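Local coordinates for vacuolar protein sorting protein 36 (Saccharomyces cerevisiae, PDB 2CAY), which is a subunit of the ESCRT-II complex that, through this PH domain, probably binds membrane lipids during protein sorting into multivesicular bodies, at residues 95-100 with 111-117; 33-37 with 118-124; 79-85 with 131-136. One frame throughout, in Å; residues are numbered along the deposited sequence.

Contact 1. Residues 95-100 with 111-117; sequences SPRLIL and FVQLSFR. With SO4 (sulfate ion), chain C.
Arg97 to Leu100 and Val112 to Ser115 pair as antiparallel strands of a β hairpin, their axes 4.5 Å apart at closest approach, with Leu98–Leu114 and Leu100–Val112 as the hydrogen-bonded pairs. Beyond the regular pairs, Phe116 N gives an almost straight bond to Pro96 O (177° at the hydrogen). One face of the hairpin is mixed. At its polar end Arg97, with CG anti to its carbonyl carbon and a bend at chi2 (-81°), brings its guanidinium edge to Gln113 and to a sulfate ion. NH1 donates to Gln113 OE1 at 2.8 Å; the oxygen lies in the guanidinium plane, but the donor stands above the amide carbonyl plane. A water accepting from both Arg97 NH1 and Gln113 NE2 closes this pair. Arg97 NE and NH2 both reach sulfate O4, NH2 at 3.1 Å, and Ser95 N donates to the same oxygen. From the other strand, Ser115 OG donates to O1, and Arg117 presents its guanidinium edge, NH2 to O1 at 2.9 Å. Ser95 OG donates a hydrogen bond to sulfate O2. This convergence is consistent with a site for an anionic group such as a lipid phosphate, although the sulfate probably came from the crystallisation liquor. At the apolar end Ile99 CD1 lies beside the Gln113 chain and Ile99 CG2 meets Phe111 CD1, all packing on Leu92 of a second subunit. On the opposite, apolar face Leu98 CD2 lies beside Leu114 CD1 at 4.0 Å. This face lies against Phe124, Ser125 and Thr128 of helix 122-137, while strands 82-88 and 38-42 flank the hairpin and Tyr41 completes the sulfate site.

Contact 2. Residues 33-37 with 118-124; sequences FIDQS and KSDGVLF
Ser119 turns its OG into the crowded position between backbone N and carbonyl carbon (chi1 76°), where it meets Asp35, whereas Phe33, with CG anti to its backbone N (chi1 -151°), swings its ring across to the start of helix 122-137, with Leu123 C over one face, offset toward the rim of the ring. Ser119 OG donates to Asp35 OD1 at 2.6 Å, on the syn side but 28° out of the carboxylate plane. The same hydroxyl accepts from Gly121 N in an ST turn, so that Asp35 is tied to the residue at the helix N-cap position. A water donating to Asp35 OD1 accepts from Phe124 N at 2.9 Å, linking the carboxylate to the helix backbone. A second water joins Gln36 O, Lys118 N and Ser119 OG. Toward the helix, Phe33 CZ touches Leu123 CB at 3.5 Å, and Phe33 CD2 meets Phe124 CD1 at 3.9 Å as the two side chains slide past each other in opposite directions. At the far end, Ser37 CB presses tightly on Lys118 CG, whose chain then leads away. Strand 53-58 flanks strand 31-35 through backbone bonds to Phe33 and Asp35, and Phe124 packs on its Ile55 and Leu57 and on Leu114 and Phe116 of strand 112-116.

Contact 3. Residues 79-85 with 131-136; sequences LDDLAYV and ALENIL
Ile135 of helix 122-137 meets the short 3-10 turn at 79-81, and Leu132 meets both that turn and the start of strand 82-88; the contact is van der Waals, methyl on methyl and methyl on carbonyl, with no hydrogen bond across. Among the carbon pairs the tightest is Leu79 CB with Ile135 CD1, 3.4 Å, shorter than carbons normally come, the two side chains crossing at about a right angle. Leu79 CD1 also rests on Ala131 CB at 4.0 Å. Leu132, with CG anti to its backbone N (chi1 -179°), forks into the bend of the other chain. Its CD1 reaches Leu79 O and Leu82 O, both at 3.7 Å, and its CD2 lies against Tyr84 CA and Val85 CG1. Replacing this leucine by alanine would remove both methyls and is likely to leave a gap in the bend, where Leu82 CB and Val85 CG1 would lose these contacts. Close by, Leu136 lays CD1 on Ala83 O at 3.4 Å, a methyl against a buried carbonyl for which the model offers no polar partner. A neighbouring subunit closes over this edge, where Tyr84 OH bonds Glu110 O of that subunit and its Pro105 packs on Ala83. The loose, solvent-facing side is at Asp80, which brings only OD1 near Ile135 CG2, at 3.9 Å. A classic β bulge sets Ala83 and Tyr84 together opposite Phe101, at the corner where the chain returns to the sheet that also holds strands 97-102 and 112-116. Bulge and turn line one end of the two-sheet β sandwich that the C-terminal helix caps, as in PH domains.

In the fold
Contacts 1 and 3 are buried, whereas contact 2 lies at the surface. Contacts 2 and 3 use the same helix, 122-137, at its first turn and near its C-terminal end; their nearest atoms are about 7 Å apart. Contact 1 belongs to the sheet that strand 82-88 of contact 3 borders, and Leu100 packs on Val85 between them. It also meets contact 2 directly, Phe116 lying against Gly121 and Asp35. The chemistry follows position: backbone bonds and an anion site within the hairpin, a carboxylate–hydroxyl bond with bridging waters at the helix start, and van der Waals packing of methyls on methyls and backbone carbonyls, without a hydrogen bond, at the 79-85 bend.

Contact 1. Residues 95-100 with 111-117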
# COMPACT_ATOMS: atom_id res chain seq x y z
N SER A 95 -10.11 1.56 9.75
CA SER A 95 -11.14 1.36 8.70
C SER A 95 -10.54 1.46 7.30
O SER A 95 -9.56 2.18 7.10
CB SER A 95 -12.24 2.42 8.83
OG SER A 95 -12.76 2.45 10.14
N PRO A 96 -11.13 0.75 6.31
CA PRO A 96 -10.70 1.04 4.92
C PRO A 96 -11.00 2.50 4.53
O PRO A 96 -11.86 3.13 5.16
CB PRO A 96 -11.55 0.07 4.05
CG PRO A 96 -12.28 -0.83 4.99
CD PRO A 96 -12.21 -0.26 6.39
N ARG A 97 -10.28 3.01 3.54
CA ARG A 97 -10.33 4.44 3.18
C ARG A 97 -10.48 4.56 1.68
O ARG A 97 -9.87 3.79 0.90
CB ARG A 97 -9.02 5.13 3.56
CG ARG A 97 -8.56 4.96 5.01
CD ARG A 97 -9.26 5.90 5.94
NE ARG A 97 -8.73 5.78 7.32
CZ ARG A 97 -7.72 6.47 7.84
NH1 ARG A 97 -7.05 7.37 7.12
NH2 ARG A 97 -7.34 6.21 9.12
N LEU A 98 -11.28 5.53 1.27
CA LEU A 98 -11.24 5.96 -0.13
C LEU A 98 -10.55 7.34 -0.21
O LEU A 98 -11.02 8.30 0.39
CB LEU A 98 -12.63 5.96 -0.76
CG LEU A 98 -12.68 6.36 -2.26
CD1 LEU A 98 -11.99 5.29 -3.13
CD2 LEU A 98 -14.11 6.59 -2.74
N ILE A 99 -9.43 7.40 -0.92
CA ILE A 99 -8.59 8.63 -1.03
C ILE A 99 -8.96 9.38 -2.31
O ILE A 99 -8.96 8.80 -3.39
CB ILE A 99 -7.07 8.26 -1.11
CG1 ILE A 99 -6.67 7.18 -0.09
CG2 ILE A 99 -6.15 9.51 -1.09
CD1 ILE A 99 -7.19 7.40 1.25
N LEU A 100 -9.32 10.65 -2.16
CA LEU A 100 -9.69 11.50 -3.30
C LEU A 100 -8.56 12.48 -3.61
O LEU A 100 -8.19 13.29 -2.74
CB LEU A 100 -10.98 12.28 -2.99
CG LEU A 100 -12.10 11.44 -2.37
CD1 LEU A 100 -13.35 12.32 -2.06
CD2 LEU A 100 -12.46 10.29 -3.30
N PHE A 111 -5.69 16.57 0.17
CA PHE A 111 -6.51 15.54 -0.47
C PHE A 111 -7.59 15.18 0.55
O PHE A 111 -7.56 15.63 1.69
CB PHE A 111 -5.67 14.30 -0.89
CG PHE A 111 -4.89 13.68 0.25
CD1 PHE A 111 -5.43 12.63 1.01
CD2 PHE A 111 -3.60 14.10 0.54
CE1 PHE A 111 -4.71 12.05 2.06
CE2 PHE A 111 -2.88 13.54 1.59
CZ PHE A 111 -3.43 12.50 2.33
N VAL A 112 -8.54 14.35 0.14
CA VAL A 112 -9.60 13.95 1.05
C VAL A 112 -9.60 12.45 1.25
O VAL A 112 -9.19 11.71 0.38
CB VAL A 112 -11.03 14.40 0.52
CG1 VAL A 112 -12.18 13.70 1.34
CG2 VAL A 112 -11.17 15.93 0.56
N GLN A 113 -10.06 12.00 2.41
CA GLN A 113 -10.37 10.56 2.57
C GLN A 113 -11.77 10.38 3.10
O GLN A 113 -12.23 11.15 3.96
CB GLN A 113 -9.42 9.85 3.53
CG GLN A 113 -7.94 10.32 3.47
CD GLN A 113 -7.10 9.56 4.47
OE1 GLN A 113 -7.17 8.32 4.52
NE2 GLN A 113 -6.32 10.29 5.30
N LEU A 114 -12.40 9.30 2.66
CA LEU A 114 -13.64 8.81 3.24
C LEU A 114 -13.27 7.57 4.06
O LEU A 114 -12.60 6.65 3.53
CB LEU A 114 -14.60 8.41 2.12
CG LEU A 114 -14.82 9.48 1.05
CD1 LEU A 114 -15.86 8.94 0.01
CD2 LEU A 114 -15.29 10.79 1.65
N SER A 115 -13.68 7.51 5.32
CA SER A 115 -13.31 6.38 6.13
C SER A 115 -14.54 5.54 6.48
O SER A 115 -15.52 6.07 7.05
CB SER A 115 -12.53 6.85 7.38
OG SER A 115 -12.10 5.72 8.14
N PHE A 116 -14.50 4.25 6.14
CA PHE A 116 -15.71 3.40 6.25
C PHE A 116 -15.79 2.57 7.53
O PHE A 116 -15.15 1.52 7.62
CB PHE A 116 -15.88 2.49 5.03
CG PHE A 116 -15.97 3.23 3.71
CD1 PHE A 116 -17.23 3.58 3.19
CD2 PHE A 116 -14.83 3.58 3.02
CE1 PHE A 116 -17.34 4.28 1.98
CE2 PHE A 116 -14.92 4.26 1.78
CZ PHE A 116 -16.19 4.62 1.28
N ARG A 117 -16.61 2.98 8.49
CA ARG A 117 -16.59 2.33 9.82
C ARG A 117 -17.53 1.13 9.96
O ARG A 117 -17.39 0.34 10.90
CB ARG A 117 -16.87 3.33 10.96
CG ARG A 117 -15.65 4.13 11.40
CD ARG A 117 -15.14 5.04 10.30
NE ARG A 117 -14.02 5.88 10.74
CZ ARG A 117 -14.11 7.13 11.20
NH1 ARG A 117 -15.29 7.70 11.37
NH2 ARG A 117 -13.01 7.80 11.52
S SO4 C . -10.29 5.17 11.04
O1 SO4 C . -10.70 6.43 10.45
O2 SO4 C . -11.45 4.40 11.50
O3 SO4 C . -9.45 5.50 12.21
O4 SO4 C . -9.60 4.32 10.11
O HOH W 1 -4.91 9.20 7.67

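Contact 2. Residues 33-37 with 118-124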
# COMPACT_ATOMS: atom_id res chain seq x y z
N PHE A 33 -25.25 5.79 -5.36
CA PHE A 33 -24.94 4.85 -4.30
C PHE A 33 -24.88 5.54 -2.96
O PHE A 33 -24.59 6.73 -2.90
CB PHE A 33 -23.61 4.11 -4.59
CG PHE A 33 -23.56 2.74 -4.00
CD1 PHE A 33 -24.17 1.66 -4.66
CD2 PHE A 33 -22.94 2.50 -2.77
CE1 PHE A 33 -24.16 0.36 -4.09
CE2 PHE A 33 -22.92 1.20 -2.21
CZ PHE A 33 -23.53 0.15 -2.88
N ILE A 34 -25.15 4.81 -1.89
CA ILE A 34 -25.08 5.38 -0.54
C ILE A 34 -24.38 4.39 0.41
O ILE A 34 -24.54 3.16 0.28
CB ILE A 34 -26.50 5.69 -0.01
CG1 ILE A 34 -27.30 6.55 -1.02
CG2 ILE A 34 -26.44 6.37 1.40
CD1 ILE A 34 -28.82 6.55 -0.77
N ASP A 35 -23.60 4.90 1.37
CA ASP A 35 -23.09 4.05 2.46
C ASP A 35 -23.24 4.83 3.76
O ASP A 35 -23.44 6.04 3.74
CB ASP A 35 -21.63 3.67 2.21
CG ASP A 35 -21.23 2.26 2.75
OD1 ASP A 35 -20.20 1.76 2.26
OD2 ASP A 35 -21.88 1.67 3.67
N GLN A 36 -23.13 4.13 4.88
CA GLN A 36 -23.45 4.63 6.22
C GLN A 36 -22.19 4.62 7.08
O GLN A 36 -21.23 3.85 6.80
CB GLN A 36 -24.49 3.72 6.89
CG GLN A 36 -25.92 3.85 6.34
CD GLN A 36 -26.12 3.08 5.06
OE1 GLN A 36 -25.43 2.07 4.81
NE2 GLN A 36 -27.06 3.54 4.24
N SER A 37 -22.21 5.44 8.13
CA SER A 37 -21.16 5.49 9.17
C SER A 37 -19.77 5.80 8.59
O SER A 37 -18.79 5.11 8.88
CB SER A 37 -21.10 4.18 9.95
OG SER A 37 -22.33 3.85 10.56
N LYS A 118 -18.46 0.97 9.05
CA LYS A 118 -19.44 -0.11 9.17
C LYS A 118 -19.60 -0.92 7.89
O LYS A 118 -20.52 -1.72 7.78
CB LYS A 118 -20.83 0.44 9.59
CG LYS A 118 -20.94 0.89 11.06
CD LYS A 118 -20.46 -0.12 12.10
CE LYS A 118 -20.66 0.45 13.53
NZ LYS A 118 -19.71 -0.15 14.54
N SER A 119 -18.70 -0.72 6.94
CA SER A 119 -18.67 -1.49 5.68
C SER A 119 -17.24 -1.54 5.20
O SER A 119 -16.40 -0.83 5.73
CB SER A 119 -19.57 -0.86 4.61
OG SER A 119 -18.95 0.28 4.04
N ASP A 120 -16.93 -2.37 4.20
CA ASP A 120 -15.56 -2.36 3.66
C ASP A 120 -15.39 -1.25 2.64
O ASP A 120 -14.31 -1.06 2.10
CB ASP A 120 -15.22 -3.73 3.03
CG ASP A 120 -16.24 -4.18 1.99
OD1 ASP A 120 -16.89 -3.33 1.33
OD2 ASP A 120 -16.40 -5.41 1.84
N GLY A 121 -16.47 -0.51 2.36
CA GLY A 121 -16.42 0.60 1.40
C GLY A 121 -16.17 0.22 -0.06
O GLY A 121 -15.97 1.07 -0.90
N VAL A 122 -16.21 -1.08 -0.36
CA VAL A 122 -15.85 -1.53 -1.70
C VAL A 122 -16.87 -1.16 -2.78
O VAL A 122 -16.50 -0.68 -3.83
CB VAL A 122 -15.59 -3.07 -1.71
CG1 VAL A 122 -15.47 -3.59 -3.16
CG2 VAL A 122 -14.35 -3.38 -0.87
N LEU A 123 -18.14 -1.43 -2.55
CA LEU A 123 -19.13 -1.07 -3.59
C LEU A 123 -19.20 0.45 -3.82
O LEU A 123 -19.35 0.91 -4.95
CB LEU A 123 -20.51 -1.59 -3.20
CG LEU A 123 -20.69 -3.13 -3.20
CD1 LEU A 123 -22.09 -3.48 -2.71
CD2 LEU A 123 -20.43 -3.69 -4.60
N PHE A 124 -19.09 1.22 -2.73
CA PHE A 124 -19.07 2.68 -2.86
C PHE A 124 -17.88 3.16 -3.68
O PHE A 124 -18.01 4.02 -4.56
CB PHE A 124 -19.09 3.39 -1.51
CG PHE A 124 -19.36 4.89 -1.63
CD1 PHE A 124 -20.65 5.40 -1.58
CD2 PHE A 124 -18.30 5.77 -1.86
CE1 PHE A 124 -20.87 6.80 -1.75
CE2 PHE A 124 -18.53 7.17 -2.00
CZ PHE A 124 -19.81 7.66 -1.95
O HOH W 2 -19.55 0.38 -0.02
O HOH W 3 -19.05 2.28 6.43

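Contact 3. Residues 79-85 with 131-136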
# COMPACT_ATOMS: atom_id res chain seq x y z
N LEU A 79 -17.38 16.05 -8.31
CA LEU A 79 -16.57 15.06 -9.05
C LEU A 79 -15.68 15.72 -10.12
O LEU A 79 -14.58 15.25 -10.40
CB LEU A 79 -17.46 13.99 -9.69
CG LEU A 79 -18.23 13.06 -8.76
CD1 LEU A 79 -19.22 12.19 -9.61
CD2 LEU A 79 -17.28 12.19 -7.90
N ASP A 80 -16.17 16.80 -10.72
CA ASP A 80 -15.39 17.56 -11.69
C ASP A 80 -14.09 18.18 -11.12
O ASP A 80 -13.23 18.58 -11.88
CB ASP A 80 -16.24 18.68 -12.31
CG ASP A 80 -15.57 19.29 -13.55
OD1 ASP A 80 -15.43 18.58 -14.59
OD2 ASP A 80 -15.15 20.48 -13.46
N ASP A 81 -13.94 18.25 -9.81
CA ASP A 81 -12.70 18.77 -9.19
C ASP A 81 -11.65 17.65 -8.88
O ASP A 81 -10.54 17.94 -8.38
CB ASP A 81 -13.05 19.55 -7.93
CG ASP A 81 -13.78 20.88 -8.24
OD1 ASP A 81 -13.75 21.32 -9.42
OD2 ASP A 81 -14.38 21.46 -7.30
N LEU A 82 -12.00 16.41 -9.20
CA LEU A 82 -11.16 15.25 -8.89
C LEU A 82 -10.41 14.72 -10.10
O LEU A 82 -10.90 14.74 -11.23
CB LEU A 82 -12.00 14.11 -8.29
CG LEU A 82 -12.79 14.35 -7.00
CD1 LEU A 82 -13.41 13.01 -6.51
CD2 LEU A 82 -11.94 15.00 -5.87
N ALA A 83 -9.20 14.21 -9.84
CA ALA A 83 -8.40 13.54 -10.85
C ALA A 83 -8.31 12.03 -10.67
O ALA A 83 -8.30 11.28 -11.68
CB ALA A 83 -6.97 14.19 -10.95
N TYR A 84 -8.23 11.56 -9.41
CA TYR A 84 -8.19 10.12 -9.13
C TYR A 84 -8.90 9.81 -7.83
O TYR A 84 -9.01 10.66 -6.96
CB TYR A 84 -6.74 9.58 -8.97
CG TYR A 84 -5.75 9.94 -10.05
CD1 TYR A 84 -5.44 9.01 -11.05
CD2 TYR A 84 -5.11 11.19 -10.06
CE1 TYR A 84 -4.52 9.32 -12.08
CE2 TYR A 84 -4.18 11.51 -11.09
CZ TYR A 84 -3.89 10.56 -12.08
OH TYR A 84 -2.98 10.85 -13.06
N VAL A 85 -9.33 8.56 -7.68
CA VAL A 85 -9.72 8.02 -6.40
C VAL A 85 -8.95 6.71 -6.23
O VAL A 85 -8.69 6.00 -7.22
CB VAL A 85 -11.27 7.86 -6.22
CG1 VAL A 85 -11.99 9.12 -6.61
CG2 VAL A 85 -11.79 6.71 -7.05
N ALA A 131 -18.09 6.67 -11.79
CA ALA A 131 -18.73 7.98 -11.92
C ALA A 131 -17.66 9.03 -12.28
O ALA A 131 -17.86 9.83 -13.21
CB ALA A 131 -19.47 8.35 -10.64
N LEU A 132 -16.50 8.96 -11.60
CA LEU A 132 -15.35 9.78 -11.98
C LEU A 132 -14.89 9.53 -13.41
O LEU A 132 -14.72 10.48 -14.20
CB LEU A 132 -14.17 9.57 -10.99
CG LEU A 132 -12.94 10.43 -11.32
CD1 LEU A 132 -13.29 11.93 -11.39
CD2 LEU A 132 -11.84 10.18 -10.31
N GLU A 133 -14.65 8.27 -13.78
CA GLU A 133 -14.24 7.98 -15.14
C GLU A 133 -15.22 8.53 -16.22
O GLU A 133 -14.75 9.03 -17.26
CB GLU A 133 -13.94 6.48 -15.33
CG GLU A 133 -13.19 6.16 -16.66
CD GLU A 133 -11.68 6.46 -16.63
OE1 GLU A 133 -11.16 7.17 -15.73
OE2 GLU A 133 -10.99 5.98 -17.56
N ASN A 134 -16.53 8.49 -15.97
CA ASN A 134 -17.52 9.03 -16.93
C ASN A 134 -17.27 10.53 -17.15
O ASN A 134 -17.43 11.03 -18.26
CB ASN A 134 -18.98 8.85 -16.46
CG ASN A 134 -19.44 7.39 -16.46
OD1 ASN A 134 -18.84 6.53 -17.10
ND2 ASN A 134 -20.51 7.11 -15.73
N ILE A 135 -16.94 11.24 -16.08
CA ILE A 135 -16.68 12.68 -16.20
C ILE A 135 -15.35 12.93 -16.91
O ILE A 135 -15.30 13.77 -17.82
CB ILE A 135 -16.74 13.34 -14.84
CG1 ILE A 135 -18.20 13.39 -14.40
CG2 ILE A 135 -16.10 14.74 -14.89
CD1 ILE A 135 -18.36 13.38 -12.96
N LEU A 136 -14.30 12.20 -16.53
CA LEU A 136 -12.97 12.40 -17.11
C LEU A 136 -12.92 12.17 -18.60
O LEU A 136 -12.29 12.95 -19.32
CB LEU A 136 -11.89 11.56 -16.41
CG LEU A 136 -11.52 12.04 -15.00
CD1 LEU A 136 -10.51 11.07 -14.32
CD2 LEU A 136 -10.97 13.47 -15.01